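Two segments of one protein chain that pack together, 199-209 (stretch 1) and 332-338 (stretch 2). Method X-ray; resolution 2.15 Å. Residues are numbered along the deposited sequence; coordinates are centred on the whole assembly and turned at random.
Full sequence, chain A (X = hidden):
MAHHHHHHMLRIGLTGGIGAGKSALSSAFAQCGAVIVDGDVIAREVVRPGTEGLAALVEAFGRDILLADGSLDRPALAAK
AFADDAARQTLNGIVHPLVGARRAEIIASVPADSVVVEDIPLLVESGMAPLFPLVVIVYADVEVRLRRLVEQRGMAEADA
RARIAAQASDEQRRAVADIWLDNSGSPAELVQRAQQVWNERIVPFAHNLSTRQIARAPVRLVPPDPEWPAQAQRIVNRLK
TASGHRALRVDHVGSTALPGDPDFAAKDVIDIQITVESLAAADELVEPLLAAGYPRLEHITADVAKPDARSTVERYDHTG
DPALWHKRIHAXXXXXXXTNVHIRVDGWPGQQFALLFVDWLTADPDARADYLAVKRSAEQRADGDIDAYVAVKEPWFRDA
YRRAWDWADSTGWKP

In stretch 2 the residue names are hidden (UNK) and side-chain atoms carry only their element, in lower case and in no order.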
# COMPACT_ATOMS: atom_id res chain seq x y z
N ASN A 199 -11.08 11.64 -9.75
CA ASN A 199 -10.43 12.76 -10.41
C ASN A 199 -9.18 13.21 -9.66
O ASN A 199 -8.20 13.63 -10.28
CB ASN A 199 -11.37 13.96 -10.53
CG ASN A 199 -12.49 13.76 -11.56
OD1 ASN A 199 -12.62 12.71 -12.17
ND2 ASN A 199 -13.31 14.79 -11.72
N GLU A 200 -9.22 13.22 -8.33
CA GLU A 200 -8.15 13.85 -7.58
C GLU A 200 -7.02 12.89 -7.23
O GLU A 200 -5.91 13.35 -6.93
CB GLU A 200 -8.70 14.47 -6.29
CG GLU A 200 -9.51 15.73 -6.55
CD GLU A 200 -10.34 16.17 -5.35
OE1 GLU A 200 -10.04 15.73 -4.22
OE2 GLU A 200 -11.31 16.94 -5.54
N ARG A 201 -7.26 11.58 -7.28
CA ARG A 201 -6.25 10.64 -6.82
C ARG A 201 -6.03 9.50 -7.82
O ARG A 201 -4.88 9.21 -8.19
CB ARG A 201 -6.63 10.09 -5.45
CG ARG A 201 -5.43 9.60 -4.69
CD ARG A 201 -5.70 9.36 -3.24
NE ARG A 201 -4.65 8.53 -2.68
CZ ARG A 201 -4.61 8.15 -1.41
NH1 ARG A 201 -5.56 8.55 -0.57
NH2 ARG A 201 -3.60 7.40 -0.99
N ILE A 202 -7.09 8.86 -8.28
CA ILE A 202 -6.92 7.67 -9.10
C ILE A 202 -6.44 8.03 -10.50
O ILE A 202 -5.50 7.41 -11.02
CB ILE A 202 -8.21 6.84 -9.13
CG1 ILE A 202 -8.47 6.27 -7.74
CG2 ILE A 202 -8.07 5.68 -10.12
CD1 ILE A 202 -9.84 5.65 -7.57
N VAL A 203 -7.07 9.04 -11.14
CA VAL A 203 -6.63 9.43 -12.48
C VAL A 203 -5.16 9.83 -12.51
O VAL A 203 -4.40 9.28 -13.33
CB VAL A 203 -7.55 10.53 -13.04
CG1 VAL A 203 -6.88 11.26 -14.19
CG2 VAL A 203 -8.91 9.94 -13.50
N PRO A 204 -4.68 10.76 -11.67
CA PRO A 204 -3.24 11.08 -11.71
C PRO A 204 -2.35 9.93 -11.28
O PRO A 204 -1.25 9.79 -11.83
CB PRO A 204 -3.12 12.30 -10.78
CG PRO A 204 -4.33 12.24 -9.89
CD PRO A 204 -5.41 11.62 -10.71
N PHE A 205 -2.77 9.08 -10.33
CA PHE A 205 -1.99 7.90 -9.97
C PHE A 205 -1.74 7.01 -11.19
O PHE A 205 -0.59 6.67 -11.51
CB PHE A 205 -2.72 7.13 -8.86
CG PHE A 205 -1.88 6.07 -8.14
CD1 PHE A 205 -0.54 5.84 -8.47
CD2 PHE A 205 -2.44 5.30 -7.12
CE1 PHE A 205 0.22 4.87 -7.78
CE2 PHE A 205 -1.71 4.33 -6.44
CZ PHE A 205 -0.37 4.12 -6.77
N ALA A 206 -2.81 6.67 -11.91
CA ALA A 206 -2.68 5.83 -13.10
C ALA A 206 -1.86 6.52 -14.18
O ALA A 206 -1.03 5.88 -14.84
CB ALA A 206 -4.07 5.45 -13.65
N HIS A 207 -2.11 7.81 -14.41
CA HIS A 207 -1.36 8.52 -15.45
C HIS A 207 0.12 8.57 -15.11
O HIS A 207 0.97 8.38 -15.98
CB HIS A 207 -1.91 9.93 -15.64
CG HIS A 207 -1.15 10.73 -16.64
ND1 HIS A 207 -1.12 10.41 -17.98
CD2 HIS A 207 -0.40 11.85 -16.51
CE1 HIS A 207 -0.39 11.30 -18.63
NE2 HIS A 207 0.06 12.18 -17.76
N ASN A 208 0.44 8.83 -13.84
CA ASN A 208 1.83 8.88 -13.40
C ASN A 208 2.50 7.53 -13.58
O ASN A 208 3.66 7.47 -14.02
CB ASN A 208 1.90 9.29 -11.93
CG ASN A 208 1.74 10.79 -11.73
OD1 ASN A 208 1.79 11.56 -12.69
ND2 ASN A 208 1.56 11.21 -10.49
N LEU A 209 1.80 6.45 -13.23
CA LEU A 209 2.37 5.11 -13.41
C LEU A 209 2.65 4.84 -14.88
O LEU A 209 3.73 4.35 -15.24
CB LEU A 209 1.42 4.04 -12.86
CG LEU A 209 1.48 3.70 -11.39
CD1 LEU A 209 0.55 2.51 -11.13
CD2 LEU A 209 2.93 3.39 -10.92
N UNK A 332 6.54 7.11 -4.94
CA UNK A 332 5.15 6.77 -5.24
C UNK A 332 4.62 7.66 -6.36
O UNK A 332 4.95 8.84 -6.44
o UNK A 332 2.91 6.68 -4.36
c UNK A 332 4.26 6.93 -4.01
N UNK A 333 3.80 7.07 -7.23
CA UNK A 333 3.05 7.81 -8.24
C UNK A 333 1.71 8.32 -7.71
O UNK A 333 0.98 8.98 -8.45
c UNK A 333 2.81 6.92 -9.47
N UNK A 334 1.37 8.03 -6.45
CA UNK A 334 0.07 8.37 -5.89
C UNK A 334 0.14 9.76 -5.25
O UNK A 334 0.80 9.91 -4.21
c UNK A 334 -0.34 7.32 -4.86
c UNK A 334 -1.72 7.56 -4.25
o UNK A 334 -2.17 6.70 -3.47
o UNK A 334 -2.37 8.58 -4.55
N UNK A 335 -0.50 10.79 -5.82
CA UNK A 335 -0.41 12.12 -5.20
C UNK A 335 -1.04 12.21 -3.83
O UNK A 335 -0.77 13.17 -3.10
c UNK A 335 -1.37 10.79 -7.02
c UNK A 335 -1.13 13.04 -6.20
c UNK A 335 -2.08 12.13 -6.93
N UNK A 336 -1.86 11.24 -3.43
CA UNK A 336 -2.38 11.22 -2.08
C UNK A 336 -1.42 10.74 -1.01
O UNK A 336 -1.73 10.86 0.17
N UNK A 337 -0.26 10.19 -1.37
CA UNK A 337 0.70 9.69 -0.38
C UNK A 337 2.11 9.71 -0.95
O UNK A 337 2.71 8.66 -1.23
n UNK A 337 3.33 11.63 2.66
c UNK A 337 1.20 7.65 1.18
c UNK A 337 2.40 10.72 2.92
n UNK A 337 1.48 10.96 3.86
n UNK A 337 2.36 9.60 2.22
c UNK A 337 1.34 8.55 2.42
c UNK A 337 0.30 8.28 0.07
N UNK A 338 2.69 10.89 -1.11
CA UNK A 338 4.10 10.96 -1.52
C UNK A 338 4.98 10.12 -0.61
O UNK A 338 4.86 10.16 0.62
c UNK A 338 4.43 12.45 -1.42
c UNK A 338 3.09 13.15 -1.63
c UNK A 338 2.10 12.23 -0.94

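Position 332 carries two side-chain atoms, one carbon and then one oxygen, and hardly meets the helix of stretch 1. A lone oxygen on CB, with no further carbon, is a primary hydroxyl, so the residue is Ser-332. OG of Ser-332 accepts a hydrogen bond from the backbone N of position 334 (2.9 Å), which links Ser-332 to the backbone two residues on.

Position 333 has a single side-chain carbon and nothing beyond it. That CB points toward the helix and lies 3.5 Å from CB of Asn-208, 3.7 Å from CD1 of Phe-205 and 3.8 Å from CD2 of Leu-209. One carbon defines Ala-333. The backbone O of Ala-333 accepts a hydrogen bond from ND2 of Asn-208 (3.1 Å, 164° at the hydrogen) and also receives a CA-H...O contact from Phe-205 CA (3.5 Å, 173°).

At 334 there are two carbons, the second bearing two oxygens that receive NE and NH2 of Arg-201. The CB sits 3.5 Å from the centroid of the Phe-205 ring and 6° off its normal, a CH-pi contact over the face. Two oxygens on the last carbon make a carboxylate; an amide would carry a nitrogen in place of one of them. With one carbon between it and CA, this is Asp-334. NE of Arg-201 donates to OD1 of Asp-334 (2.9 Å, 152°) and NH2 of Arg-201 to OD2 of Asp-334 (2.9 Å, 153°), a salt bridge supplemented by a weak bond from NE of Arg-201 to OD2 of Asp-334 (3.2 Å).

Position 335 shows three carbons closing a ring onto the backbone N. One ring carbon lies 3.7 Å from CG of Pro-204, and the one bonded to N lies 4.3 Å from CB of Phe-205. The ring identifies Pro-335; these carbons are its CG and CD.

No side-chain atom follows CA at 336. That CA lies over one face of the Arg-201 guanidinium, 3.6 Å from NE of Arg-201; an ideal CB would fall 2.2 Å from that NE, a clash. This is Gly-336, whose N donates to OD1 of Asp-334 (2.9 Å).

Position 337 has three carbons, a nitrogen, and a carbon carrying two more nitrogens. Its CB is 4.1 Å from NH2 of Arg-201, but its end leads away. The guanidinium makes it Arg-337.

Position 338 again closes three carbons onto N, out of reach of the helix, giving Pro-338. O of Pro-338 accepts bonds from NE (3.0 Å) and NH2 (2.9 Å) of Arg-337.

Ala-333 and the type I beta turn from Asp-334 to Arg-337 lie against one side of the helix, formed by Arg-201, Pro-204, Phe-205, Asn-208 and Leu-209. Asp-334 links turn and helix, Asn-208 holds Ala-333, and Phe-205 packs between these polar anchors.

Stretch 2 (332-338) SADPGRP
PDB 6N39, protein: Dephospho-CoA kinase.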